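Local coordinates for protein sialidase B (Streptococcus pneumoniae serotype 4, PDB 4XJW) that hydrolyses the glycosidic linkages of terminal sialic acids in glycoproteins, glycolipids and oligosaccharides, and acts as an intramolecular trans-sialidase, at residues F206-L211 with D224-G229; T230-S235 with S286-S291; K236-T241 with Y263-V268; I255-F260 with T301-D306; V307-I312 with T418-M423. The protein carries 1 engineered substitution. All coordinates share one frame; numbering follows the deposited sequence.

Overall arrangement
All five contacts are largely buried, but their chemistry changes with their place in a beta-propeller of the sialidase type. Interaction 1, nearest the centre of the chain, lines the active site with charged groups. Interaction 2 sets the loop of the proposed proton acceptor, Asp232, against strand 286-294 of the next blade, and its exposed rim is that carboxylate. Interaction 3 lies farther out, where a lysine and backbone carbonyls meet beside partly exposed glutamates. Interactions 4 and 5 share strand 301-308: the first is purely apolar, between blades, the second a beta pair within one blade. Interactions 1 and 3 meet through neighbouring strands 219-226 and 237-244.

Interaction 1: residues F206-L211 with D224-G229; sequences FRIPTL and DARYGG. With DMS (dimethyl sulfoxide), chain C.
Arg207 and Asp224 form an antiparallel hydrogen-bonded pair: Arg207 N donates to Asp224 O over 3.1 Å, and Asp224 N to Arg207 O at 2.9 Å. Next to it, in a non-hydrogen-bonded pair, Phe206 CA leans on Asp224 O as a CA-H...O contact and Phe206 CE1 meets Ala225 CB at 4.1 Å.

The charged groups lie on the face of Arg207 and Asp224. Arg226 grips Asp224 side-on, NE and NH2 both reaching OD2, at 3.0 Å from NE and 2.8 Å from NH2; NE meets its anti lone pair. This two-nitrogen grip probably fixes the rotation of the Arg226 guanidinium, and Arg207 CB lies 3.7 Å above one of its faces, toward the rim. The two guanidinium planes are turned 56° apart with like charges close, Arg207 NH1 to Arg226 NH1 4.5 Å, a repulsion probably offset by the carboxylates of Asp224 and Glu631, the latter salt-bridged to Arg207.

Van der Waals and solvent-mediated contacts complete the set. Ile208 CG1 touches Arg226 NH2 at 3.4 Å, water 1 joins Ile208 O to Asp224 OD1, and dimethyl sulfoxide, probably from the crystallisation liquor, accepts from Arg226 NH2.

Arg207, substrate-binding by similarity, makes a cation-pi contact with Tyr615, the probable nucleophile. The hairpin of strands 205-213 and 219-226 packs against strand 286-294 of the next blade, and strand 237-244 extends its sheet.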
# COMPACT_ATOMS: atom_id res chain seq x y z
N PHE A 206 -2.32 4.54 0.17
CA PHE A 206 -2.50 3.32 0.96
C PHE A 206 -1.30 2.43 0.79
O PHE A 206 -0.69 2.40 -0.28
CB PHE A 206 -3.76 2.57 0.53
CG PHE A 206 -5.01 3.36 0.71
CD1 PHE A 206 -5.63 3.42 1.95
CD2 PHE A 206 -5.51 4.11 -0.33
CE1 PHE A 206 -6.75 4.19 2.13
CE2 PHE A 206 -6.65 4.88 -0.17
CZ PHE A 206 -7.26 4.93 1.07
N ARG A 207 -0.94 1.73 1.86
CA ARG A 207 0.18 0.78 1.83
C ARG A 207 -0.10 -0.31 2.85
O ARG A 207 -0.94 -0.14 3.74
CB ARG A 207 1.53 1.44 2.17
CG ARG A 207 2.25 2.17 0.99
CD ARG A 207 3.78 1.95 1.04
NE ARG A 207 4.21 0.57 0.84
CZ ARG A 207 5.45 0.11 1.06
NH1 ARG A 207 6.38 0.95 1.51
NH2 ARG A 207 5.75 -1.18 0.85
N ILE A 208 0.62 -1.41 2.71
CA ILE A 208 0.64 -2.48 3.70
C ILE A 208 -0.71 -3.20 3.87
O ILE A 208 -1.31 -3.17 4.94
CB ILE A 208 1.13 -2.00 5.10
CG1 ILE A 208 2.22 -0.92 5.01
CG2 ILE A 208 1.68 -3.16 5.89
CD1 ILE A 208 3.48 -1.35 4.26
N PRO A 209 -1.20 -3.85 2.81
CA PRO A 209 -2.51 -4.52 2.84
C PRO A 209 -2.47 -5.82 3.63
O PRO A 209 -1.44 -6.50 3.68
CB PRO A 209 -2.75 -4.85 1.38
CG PRO A 209 -1.37 -5.00 0.79
CD PRO A 209 -0.55 -3.96 1.48
N THR A 210 -3.62 -6.17 4.21
CA THR A 210 -3.81 -7.47 4.85
C THR A 210 -5.15 -8.05 4.40
O THR A 210 -6.03 -7.32 3.93
CB THR A 210 -3.77 -7.40 6.40
OG1 THR A 210 -5.04 -6.97 6.90
CG2 THR A 210 -2.65 -6.46 6.89
N LEU A 211 -5.28 -9.37 4.51
CA LEU A 211 -6.54 -10.09 4.27
C LEU A 211 -6.63 -11.23 5.26
O LEU A 211 -5.63 -11.83 5.60
CB LEU A 211 -6.57 -10.67 2.85
CG LEU A 211 -6.73 -9.74 1.64
CD1 LEU A 211 -6.51 -10.52 0.34
CD2 LEU A 211 -8.09 -9.06 1.66
N ASP A 224 -2.77 0.47 5.92
CA ASP A 224 -2.30 1.80 6.31
C ASP A 224 -2.96 2.81 5.40
O ASP A 224 -2.77 2.76 4.18
CB ASP A 224 -0.79 1.93 6.07
CG ASP A 224 0.08 1.30 7.14
OD1 ASP A 224 -0.31 0.34 7.84
OD2 ASP A 224 1.24 1.76 7.25
N ALA A 225 -3.75 3.72 5.98
CA ALA A 225 -4.30 4.86 5.27
C ALA A 225 -3.23 5.95 5.48
O ALA A 225 -3.10 6.48 6.58
CB ALA A 225 -5.63 5.27 5.89
N ARG A 226 -2.47 6.24 4.43
CA ARG A 226 -1.31 7.12 4.57
C ARG A 226 -1.61 8.49 3.99
O ARG A 226 -1.95 8.64 2.81
CB ARG A 226 -0.07 6.47 3.93
CG ARG A 226 0.32 5.13 4.57
CD ARG A 226 1.80 4.84 4.40
NE ARG A 226 2.19 3.64 5.13
CZ ARG A 226 3.42 3.13 5.13
NH1 ARG A 226 4.38 3.72 4.43
NH2 ARG A 226 3.68 2.04 5.84
N TYR A 227 -1.49 9.52 4.84
CA TYR A 227 -1.94 10.85 4.45
C TYR A 227 -0.85 11.71 3.82
O TYR A 227 -1.14 12.46 2.89
CB TYR A 227 -2.60 11.57 5.64
CG TYR A 227 -3.85 10.86 6.10
CD1 TYR A 227 -3.78 9.76 6.95
CD2 TYR A 227 -5.10 11.26 5.63
CE1 TYR A 227 -4.92 9.09 7.35
CE2 TYR A 227 -6.27 10.59 6.03
CZ TYR A 227 -6.16 9.50 6.89
OH TYR A 227 -7.28 8.82 7.29
N GLY A 228 0.38 11.58 4.33
CA GLY A 228 1.51 12.40 3.90
C GLY A 228 2.32 11.72 2.82
O GLY A 228 3.52 11.43 2.99
N GLY A 229 1.69 11.47 1.68
CA GLY A 229 2.31 10.66 0.65
C GLY A 229 2.42 9.22 1.13
O GLY A 229 1.76 8.83 2.09
S DMS C . 6.67 -1.16 6.13
O DMS C . 5.64 -0.19 6.64
C1 DMS C . 7.18 -0.61 4.48
C2 DMS C . 8.21 -0.81 7.02
O HOH W 1 -1.36 -2.18 7.58

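Interaction 2: residues T230-S235 with S286-S291; sequences THDSKS and SFIDSS
The carboxylate of Asp232 is the flat group nearest the contact, and Ile288 CD1 meets this side chain at CB, below the carboxylate. The two side chains cross at about a right angle, CD1 lying 3.9 Å from Asp232 CB and 4.2 Å from CG, so the methyl rests against the root of the acid rather than its oxygens. OD1 is engaged elsewhere, in a salt bridge with Arg226 that probably orients this likely proton acceptor. The rings of the two segments find their partners outside: Phe287 stacks with Phe260 and is edge-to-face with Phe436, and His231 is edge-to-face with His642.

The polar link is formed by two serines. Ser233 OG and Ser286 OG lie 2.7 Å apart in a hydrogen bond that either could donate. Ser286 OG sits between its backbone N and carbonyl carbon (chi1 62°), a position from which it also reaches water 2, which in turn accepts from Ser235 N. Ser286 CB lies 3.4 Å from Ser235 O. A hydrophobic wall flanks the serine pair: Ile288 CG2 approaches Ser233 OG at 3.6 Å, and CD1 covers Ser233 N at 3.7 Å. That buried N-H has no hydrogen-bond partner in the model. The peptide between Ser233 and Lys234 is cis.

The loop thus links strands 219-226 and 237-244 of one propeller blade while lying against strand 286-294 of the next. That strand pairs in turn with 301-308, whose Met308 touches both serines.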
# COMPACT_ATOMS: atom_id res chain seq x y z
N THR A 230 3.27 8.43 0.47
CA THR A 230 3.42 7.01 0.81
C THR A 230 4.47 6.72 1.88
O THR A 230 4.67 5.56 2.24
CB THR A 230 3.70 6.17 -0.44
OG1 THR A 230 4.79 6.75 -1.17
CG2 THR A 230 2.47 6.09 -1.33
N HIS A 231 5.13 7.77 2.40
CA HIS A 231 6.21 7.60 3.37
C HIS A 231 5.82 6.78 4.61
O HIS A 231 4.71 6.92 5.14
CB HIS A 231 6.72 8.95 3.88
CG HIS A 231 7.30 9.83 2.82
ND1 HIS A 231 8.25 9.41 1.92
CD2 HIS A 231 7.09 11.15 2.56
CE1 HIS A 231 8.59 10.41 1.13
NE2 HIS A 231 7.90 11.48 1.50
N ASP A 232 6.75 5.95 5.08
CA ASP A 232 6.60 5.34 6.39
C ASP A 232 6.62 6.44 7.46
O ASP A 232 7.03 7.57 7.19
CB ASP A 232 7.76 4.39 6.73
CG ASP A 232 7.87 3.19 5.81
OD1 ASP A 232 7.00 2.98 4.96
OD2 ASP A 232 8.88 2.46 5.95
N SER A 233 6.22 6.10 8.68
CA SER A 233 6.38 6.99 9.83
C SER A 233 7.83 7.49 9.92
O SER A 233 8.74 6.74 9.57
CB SER A 233 6.02 6.24 11.11
OG SER A 233 4.68 5.78 11.06
N LYS A 234 8.09 8.73 10.37
CA LYS A 234 7.09 9.67 10.88
C LYS A 234 6.18 10.17 9.76
O LYS A 234 6.63 10.46 8.65
CB LYS A 234 7.81 10.86 11.53
CG LYS A 234 8.74 11.62 10.58
CD LYS A 234 9.58 12.69 11.27
CE LYS A 234 10.48 13.38 10.25
NZ LYS A 234 11.06 14.67 10.72
N SER A 235 4.89 10.24 10.05
CA SER A 235 3.91 10.76 9.11
C SER A 235 2.58 10.88 9.83
O SER A 235 2.51 10.75 11.05
CB SER A 235 3.76 9.80 7.92
OG SER A 235 3.07 10.42 6.85
N SER A 286 1.24 8.47 14.57
CA SER A 286 0.78 7.57 13.52
C SER A 286 0.71 6.13 13.99
O SER A 286 1.27 5.75 15.02
CB SER A 286 1.68 7.68 12.28
OG SER A 286 3.03 7.30 12.59
N PHE A 287 -0.02 5.32 13.21
CA PHE A 287 0.03 3.87 13.35
C PHE A 287 0.64 3.33 12.07
O PHE A 287 0.55 3.96 11.03
CB PHE A 287 -1.37 3.27 13.53
CG PHE A 287 -2.11 3.82 14.72
CD1 PHE A 287 -2.91 4.95 14.59
CD2 PHE A 287 -2.02 3.19 15.96
CE1 PHE A 287 -3.61 5.45 15.69
CE2 PHE A 287 -2.70 3.69 17.07
CZ PHE A 287 -3.50 4.83 16.93
N ILE A 288 1.27 2.17 12.14
CA ILE A 288 1.89 1.63 10.93
C ILE A 288 2.03 0.12 11.05
O ILE A 288 2.33 -0.37 12.13
CB ILE A 288 3.24 2.35 10.65
CG1 ILE A 288 3.95 1.74 9.42
CG2 ILE A 288 4.13 2.34 11.90
CD1 ILE A 288 5.08 2.61 8.89
N ASP A 289 1.76 -0.60 9.95
CA ASP A 289 1.93 -2.06 9.89
C ASP A 289 0.94 -2.83 10.77
O ASP A 289 1.19 -3.06 11.95
CB ASP A 289 3.38 -2.49 10.21
CG ASP A 289 4.37 -2.02 9.17
OD1 ASP A 289 3.93 -1.50 8.12
OD2 ASP A 289 5.59 -2.15 9.40
N SER A 290 -0.17 -3.23 10.17
CA SER A 290 -1.21 -3.93 10.92
C SER A 290 -1.24 -5.42 10.64
O SER A 290 -0.73 -5.89 9.61
CB SER A 290 -2.58 -3.30 10.66
OG SER A 290 -3.00 -3.48 9.31
N SER A 291 -1.89 -6.15 11.55
CA SER A 291 -1.99 -7.60 11.45
C SER A 291 -3.29 -8.05 12.11
O SER A 291 -3.68 -7.50 13.15
CB SER A 291 -0.79 -8.28 12.12
OG SER A 291 -0.70 -9.62 11.70
O HOH W 2 4.65 9.50 13.26

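Interaction 3: residues K236-T241 with Y263-V268; sequences KINIAT and YEEQLV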
# COMPACT_ATOMS: atom_id res chain seq x y z
N LYS A 236 1.51 11.13 9.07
CA LYS A 236 0.17 10.84 9.57
C LYS A 236 -0.31 9.60 8.84
O LYS A 236 -0.41 9.57 7.60
CB LYS A 236 -0.84 11.98 9.36
CG LYS A 236 -2.22 11.58 9.90
CD LYS A 236 -3.31 12.61 9.62
CE LYS A 236 -4.67 12.04 10.06
NZ LYS A 236 -4.68 11.65 11.50
N ILE A 237 -0.56 8.55 9.62
CA ILE A 237 -1.10 7.31 9.09
C ILE A 237 -2.11 6.75 10.08
O ILE A 237 -1.85 6.76 11.28
CB ILE A 237 0.02 6.25 8.90
CG1 ILE A 237 1.16 6.79 8.03
CG2 ILE A 237 -0.58 4.95 8.34
CD1 ILE A 237 2.42 5.93 8.07
N ASN A 238 -3.25 6.29 9.57
CA ASN A 238 -4.25 5.58 10.38
C ASN A 238 -4.36 4.14 9.88
O ASN A 238 -3.96 3.86 8.76
CB ASN A 238 -5.63 6.25 10.24
CG ASN A 238 -5.72 7.62 10.93
OD1 ASN A 238 -5.07 7.87 11.94
ND2 ASN A 238 -6.58 8.49 10.40
N ILE A 239 -4.94 3.25 10.68
CA ILE A 239 -5.26 1.89 10.20
C ILE A 239 -6.73 1.83 9.85
O ILE A 239 -7.59 2.16 10.67
CB ILE A 239 -4.95 0.82 11.26
CG1 ILE A 239 -3.51 0.92 11.77
CG2 ILE A 239 -5.24 -0.57 10.70
CD1 ILE A 239 -2.44 0.85 10.67
N ALA A 240 -7.03 1.43 8.61
CA ALA A 240 -8.42 1.35 8.14
C ALA A 240 -8.77 -0.09 7.82
O ALA A 240 -7.88 -0.91 7.56
CB ALA A 240 -8.64 2.24 6.91
N THR A 241 -10.06 -0.40 7.85
CA THR A 241 -10.54 -1.75 7.54
C THR A 241 -11.77 -1.73 6.65
O THR A 241 -12.52 -0.75 6.64
CB THR A 241 -10.86 -2.60 8.81
OG1 THR A 241 -11.90 -1.98 9.57
CG2 THR A 241 -9.66 -2.74 9.73
N TYR A 263 -3.62 15.54 13.84
CA TYR A 263 -3.64 16.14 12.52
C TYR A 263 -4.94 15.80 11.79
O TYR A 263 -5.47 14.70 11.95
CB TYR A 263 -2.45 15.67 11.70
CG TYR A 263 -1.17 16.43 11.97
CD1 TYR A 263 -0.61 16.44 13.25
CD2 TYR A 263 -0.53 17.13 10.97
CE1 TYR A 263 0.56 17.12 13.52
CE2 TYR A 263 0.66 17.82 11.23
CZ TYR A 263 1.19 17.82 12.51
OH TYR A 263 2.35 18.51 12.79
N GLU A 264 -5.44 16.76 11.00
CA GLU A 264 -6.63 16.57 10.18
C GLU A 264 -6.45 15.45 9.15
O GLU A 264 -5.37 15.25 8.62
CB GLU A 264 -6.99 17.89 9.47
CG GLU A 264 -8.22 17.84 8.56
CD GLU A 264 -8.34 19.04 7.63
OE1 GLU A 264 -7.38 19.83 7.52
OE2 GLU A 264 -9.41 19.20 7.01
N GLU A 265 -7.53 14.71 8.87
CA GLU A 265 -7.52 13.75 7.78
C GLU A 265 -7.68 14.50 6.46
O GLU A 265 -8.80 14.88 6.09
CB GLU A 265 -8.64 12.73 7.96
CG GLU A 265 -8.50 11.86 9.20
CD GLU A 265 -9.84 11.54 9.85
OE1 GLU A 265 -10.89 11.79 9.21
OE2 GLU A 265 -9.85 11.04 10.99
N GLN A 266 -6.57 14.74 5.76
CA GLN A 266 -6.59 15.53 4.54
C GLN A 266 -6.23 14.70 3.33
O GLN A 266 -5.25 13.95 3.36
CB GLN A 266 -5.56 16.66 4.61
CG GLN A 266 -5.96 17.86 5.42
CD GLN A 266 -4.80 18.82 5.56
OE1 GLN A 266 -4.05 18.74 6.52
NE2 GLN A 266 -4.65 19.72 4.60
N LEU A 267 -7.00 14.87 2.26
CA LEU A 267 -6.71 14.27 0.97
C LEU A 267 -5.76 15.23 0.26
O LEU A 267 -6.19 16.25 -0.29
CB LEU A 267 -8.02 14.07 0.19
CG LEU A 267 -8.10 13.10 -0.98
CD1 LEU A 267 -7.89 11.68 -0.51
CD2 LEU A 267 -9.45 13.22 -1.70
N VAL A 268 -4.46 14.93 0.29
CA VAL A 268 -3.45 15.84 -0.24
C VAL A 268 -2.74 15.21 -1.41
O VAL A 268 -2.39 14.02 -1.38
CB VAL A 268 -2.40 16.20 0.84
CG1 VAL A 268 -1.45 17.28 0.33
CG2 VAL A 268 -3.08 16.65 2.12
O HOH W 3 -2.65 12.75 13.27
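Lys236, just before strand 237-244, lays its long side chain against the backbone of Tyr263 and Glu264, in the loop between strands 255-256 and 286-294. CG is anti to the backbone N (chi1 180°), and the chain stays extended until the last torsion, where chi4 of 57° turns NZ aside. The methylenes carry much of the contact: CD lies 3.8 Å from Tyr263 CB and 3.5 Å from Glu264 O. From the bent end, NZ makes a weak hydrogen bond of 3.2 Å to Tyr263 O. Water 3 accepts from both Lys236 NZ and Tyr263 N, closing a second route to the same residue.

The lysine and the tyrosine slide past each other in opposite directions; of the Tyr263 side chain, CB makes the contact, besides the backbone O and N. Its ring leads away to stack on Tyr384, and its hydroxyl bonds Glu395. Glu265 CG, anti to its carbonyl carbon, comes within 3.9 Å of Lys236 CE and 4.1 Å of Asn238 ND2. Glu265 crosses Asn238 at about a right angle, the amide and carboxylate planes being 86° apart.

Charge pairing is therefore not what joins Lys236 to this loop. Glu265 OE2 remains 5.2 Å from Lys236 NZ and is instead salt-bridged to Lys259, while Lys236 makes a cation-pi contact with Tyr227. The ammonium group is probably stabilised by dispersed carbonyl, water and aromatic contacts, with the nearby carboxylate contributing at longer range.

Interaction 4: residues I255-F260 with T301-D306; sequences IFAMKF and TILLAD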
# COMPACT_ATOMS: atom_id res chain seq x y z
N ILE A 255 -13.75 1.84 7.54
CA ILE A 255 -13.81 2.51 8.83
C ILE A 255 -12.41 2.50 9.40
O ILE A 255 -11.53 1.83 8.85
CB ILE A 255 -14.78 1.82 9.82
CG1 ILE A 255 -14.33 0.38 10.14
CG2 ILE A 255 -16.19 1.87 9.27
CD1 ILE A 255 -15.10 -0.28 11.29
N PHE A 256 -12.20 3.23 10.50
CA PHE A 256 -10.90 3.18 11.16
C PHE A 256 -10.89 2.17 12.29
O PHE A 256 -11.83 2.10 13.08
CB PHE A 256 -10.47 4.55 11.73
CG PHE A 256 -10.27 5.61 10.69
CD1 PHE A 256 -9.27 5.49 9.73
CD2 PHE A 256 -11.07 6.74 10.68
CE1 PHE A 256 -9.10 6.48 8.77
CE2 PHE A 256 -10.90 7.73 9.73
CZ PHE A 256 -9.91 7.60 8.77
N ALA A 257 -9.80 1.40 12.36
CA ALA A 257 -9.51 0.52 13.49
C ALA A 257 -8.65 1.23 14.53
O ALA A 257 -8.83 1.02 15.74
CB ALA A 257 -8.83 -0.76 13.02
N MET A 258 -7.70 2.05 14.06
CA MET A 258 -6.87 2.87 14.94
C MET A 258 -6.66 4.21 14.27
O MET A 258 -6.31 4.28 13.09
CB MET A 258 -5.50 2.22 15.21
CG MET A 258 -5.57 0.89 15.95
SD MET A 258 -3.92 0.29 16.36
CE MET A 258 -4.34 -1.31 17.05
N LYS A 259 -6.87 5.29 15.03
CA LYS A 259 -6.71 6.62 14.47
C LYS A 259 -6.27 7.60 15.54
O LYS A 259 -6.52 7.40 16.74
CB LYS A 259 -8.03 7.10 13.87
CG LYS A 259 -9.06 7.44 14.93
CD LYS A 259 -10.30 8.05 14.32
CE LYS A 259 -9.91 9.17 13.40
NZ LYS A 259 -11.07 9.88 12.79
N PHE A 260 -5.59 8.65 15.09
CA PHE A 260 -5.23 9.79 15.92
C PHE A 260 -5.82 11.04 15.28
O PHE A 260 -6.04 11.08 14.06
CB PHE A 260 -3.72 9.97 15.98
CG PHE A 260 -3.03 9.04 16.93
CD1 PHE A 260 -3.45 8.92 18.24
CD2 PHE A 260 -1.93 8.29 16.50
CE1 PHE A 260 -2.78 8.08 19.13
CE2 PHE A 260 -1.27 7.44 17.39
CZ PHE A 260 -1.70 7.34 18.69
N THR A 301 -12.42 -10.55 16.70
CA THR A 301 -11.35 -10.34 15.75
C THR A 301 -10.37 -9.42 16.45
O THR A 301 -10.78 -8.46 17.12
CB THR A 301 -11.87 -9.67 14.46
OG1 THR A 301 -12.92 -10.46 13.91
CG2 THR A 301 -10.76 -9.54 13.44
N ILE A 302 -9.08 -9.72 16.31
CA ILE A 302 -8.05 -8.96 16.98
C ILE A 302 -7.09 -8.35 15.97
O ILE A 302 -6.58 -9.03 15.08
CB ILE A 302 -7.30 -9.84 17.98
CG1 ILE A 302 -8.27 -10.34 19.06
CG2 ILE A 302 -6.12 -9.10 18.57
CD1 ILE A 302 -7.66 -11.32 20.03
N LEU A 303 -6.85 -7.04 16.08
CA LEU A 303 -5.94 -6.35 15.17
C LEU A 303 -4.82 -5.69 15.96
O LEU A 303 -5.07 -4.99 16.94
CB LEU A 303 -6.71 -5.34 14.31
CG LEU A 303 -5.96 -4.49 13.27
CD1 LEU A 303 -6.87 -4.09 12.12
CD2 LEU A 303 -5.39 -3.22 13.89
N LEU A 304 -3.59 -5.93 15.52
CA LEU A 304 -2.44 -5.26 16.12
C LEU A 304 -1.82 -4.28 15.12
O LEU A 304 -1.97 -4.45 13.91
CB LEU A 304 -1.39 -6.29 16.58
CG LEU A 304 -1.52 -6.87 17.99
CD1 LEU A 304 -2.85 -7.56 18.20
CD2 LEU A 304 -0.37 -7.82 18.28
N ALA A 305 -1.15 -3.25 15.62
CA ALA A 305 -0.38 -2.32 14.78
C ALA A 305 0.74 -1.68 15.59
O ALA A 305 0.66 -1.62 16.81
CB ALA A 305 -1.28 -1.24 14.17
N ASP A 306 1.77 -1.19 14.92
CA ASP A 306 2.75 -0.37 15.62
C ASP A 306 2.14 0.99 15.91
O ASP A 306 1.35 1.50 15.10
CB ASP A 306 4.01 -0.11 14.79
CG ASP A 306 4.71 -1.38 14.31
OD1 ASP A 306 4.62 -2.43 14.97
OD2 ASP A 306 5.38 -1.29 13.26
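Met258 reaches across to strand 301-308 and makes the tight part of this contact. Its side chain is extended beyond CG, with SD anti to CA (chi2 -174°), which carries SD to 3.8 Å from Ala305 CB. The terminal CE lies equally close, at 3.8 Å, to Leu303 CD2 and rests on Leu303 O as well. Methionine and leucine slide past each other in opposite directions, with no hydrogen bond across the segments.

Packing is looser beside it. Ala257 has a single short branch to offer, and its CB meets Leu303 CD1 at 4.0 Å. The backbones stay well apart, Ala257 CA lying 7.9 Å from Leu303 CA, so every contact involves a side chain of at least one segment. Farther toward solvent, the partly exposed Phe256 and Lys259 take no share in the contact; Lys259 is salt-bridged to Glu265.

Ala257 and Met258 both face Ile239 of strand 237-244 as a classic beta bulge, at a corner where the chain leaves one sheet. Such apolar packing between adjacent blades is consistent with the beta-propeller of sialidases.

Interaction 5: residues V307-I312 with T418-M423; sequences VMPAGI and TNYIAM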
# COMPACT_ATOMS: atom_id res chain seq x y z
N VAL A 307 2.52 1.59 17.04
CA VAL A 307 2.10 2.96 17.35
C VAL A 307 3.32 3.85 17.47
O VAL A 307 4.28 3.50 18.16
CB VAL A 307 1.32 3.04 18.67
CG1 VAL A 307 0.68 4.42 18.82
CG2 VAL A 307 0.27 1.97 18.71
N MET A 308 3.27 4.99 16.79
CA MET A 308 4.34 5.98 16.81
C MET A 308 3.88 7.29 17.42
O MET A 308 2.90 7.89 16.97
CB MET A 308 4.81 6.25 15.38
CG MET A 308 5.35 5.04 14.66
SD MET A 308 6.93 4.50 15.33
CE MET A 308 7.23 3.04 14.34
N PRO A 309 4.58 7.76 18.46
CA PRO A 309 4.31 9.09 19.00
C PRO A 309 4.61 10.18 17.97
O PRO A 309 5.24 9.93 16.94
CB PRO A 309 5.32 9.20 20.16
CG PRO A 309 5.62 7.78 20.54
CD PRO A 309 5.63 7.06 19.22
N ALA A 310 4.14 11.39 18.25
CA ALA A 310 4.32 12.52 17.34
C ALA A 310 5.76 12.65 16.85
O ALA A 310 6.69 12.69 17.64
CB ALA A 310 3.86 13.80 17.98
N GLY A 311 5.92 12.69 15.53
CA GLY A 311 7.21 12.91 14.91
C GLY A 311 8.15 11.73 14.96
O GLY A 311 9.33 11.87 14.65
N ILE A 312 7.65 10.56 15.36
CA ILE A 312 8.49 9.37 15.51
C ILE A 312 8.24 8.35 14.40
O ILE A 312 7.10 8.18 13.94
CB ILE A 312 8.29 8.73 16.91
CG1 ILE A 312 8.60 9.74 18.01
CG2 ILE A 312 9.14 7.45 17.06
CD1 ILE A 312 9.94 10.45 17.85
N THR A 418 9.44 6.54 21.30
CA THR A 418 9.90 5.26 20.79
C THR A 418 8.70 4.56 20.17
O THR A 418 7.60 5.10 20.22
CB THR A 418 10.52 4.39 21.91
OG1 THR A 418 11.19 3.26 21.35
CG2 THR A 418 9.45 3.94 22.91
N ASN A 419 8.90 3.39 19.59
CA ASN A 419 7.78 2.66 18.98
C ASN A 419 7.13 1.67 19.93
O ASN A 419 7.80 1.05 20.77
CB ASN A 419 8.25 1.93 17.72
CG ASN A 419 9.40 0.98 18.01
OD1 ASN A 419 10.50 1.43 18.31
ND2 ASN A 419 9.14 -0.32 17.93
N TYR A 420 5.81 1.52 19.79
CA TYR A 420 5.03 0.61 20.63
C TYR A 420 4.20 -0.33 19.76
O TYR A 420 4.09 -0.12 18.55
CB TYR A 420 4.08 1.39 21.54
CG TYR A 420 4.74 2.43 22.42
CD1 TYR A 420 5.11 3.68 21.90
CD2 TYR A 420 4.99 2.18 23.76
CE1 TYR A 420 5.71 4.63 22.70
CE2 TYR A 420 5.59 3.13 24.57
CZ TYR A 420 5.95 4.34 24.03
OH TYR A 420 6.55 5.28 24.84
N ILE A 421 3.62 -1.35 20.38
CA ILE A 421 2.61 -2.18 19.71
C ILE A 421 1.31 -2.02 20.46
O ILE A 421 1.29 -2.07 21.69
CB ILE A 421 3.00 -3.67 19.68
CG1 ILE A 421 4.29 -3.87 18.89
CG2 ILE A 421 1.89 -4.52 19.04
CD1 ILE A 421 4.75 -5.33 18.81
N ALA A 422 0.21 -1.82 19.72
CA ALA A 422 -1.10 -1.75 20.36
C ALA A 422 -2.01 -2.79 19.75
O ALA A 422 -1.75 -3.27 18.65
CB ALA A 422 -1.71 -0.39 20.21
N MET A 423 -3.09 -3.10 20.46
CA MET A 423 -4.09 -4.04 19.98
C MET A 423 -5.48 -3.43 20.09
O MET A 423 -5.73 -2.63 20.99
CB MET A 423 -4.01 -5.35 20.77
CG MET A 423 -4.52 -5.27 22.17
SD MET A 423 -4.69 -6.91 22.92
CE MET A 423 -5.12 -7.91 21.55
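An antiparallel beta pairing inside one propeller blade brings Val307 opposite Tyr420, joining strands 301-308 and 420-426 although more than a hundred residues, including a separate ten-stranded sheet, intervene along the chain. Val307 N donates to Tyr420 O at 2.8 Å, and Tyr420 N answers to Val307 O at 3.0 Å.

The side chains extend the match. Val307 CG2, anti to its own carbonyl carbon, presses on Ala422 CB at 3.4 Å, closer than ordinary van der Waals contact. Next to the Val307-Tyr420 pair Met308 and Asn419 lie side by side and point the same way, with SD and CE of the methionine both touching Asn419 CB. The amide of Asn419 goes on to Gly449 and Asn448. The Tyr420 ring meets its neighbours at its edge: Val307 O lies in the ring plane, and Pro309 CG comes up to CE1 at 3.8 Å, the two side chains crossing at about a right angle.

Beyond the paired residues the first strand leaves in a type II turn from Pro309 to Ile312, closed by Ile312 N to Pro309 O at 2.9 Å, with Gly311 at positive phi. At the mouth of that turn Thr418 O, a buried carbonyl without a hydrogen-bond partner in the model, is met by Pro309 CD at 3.0 Å.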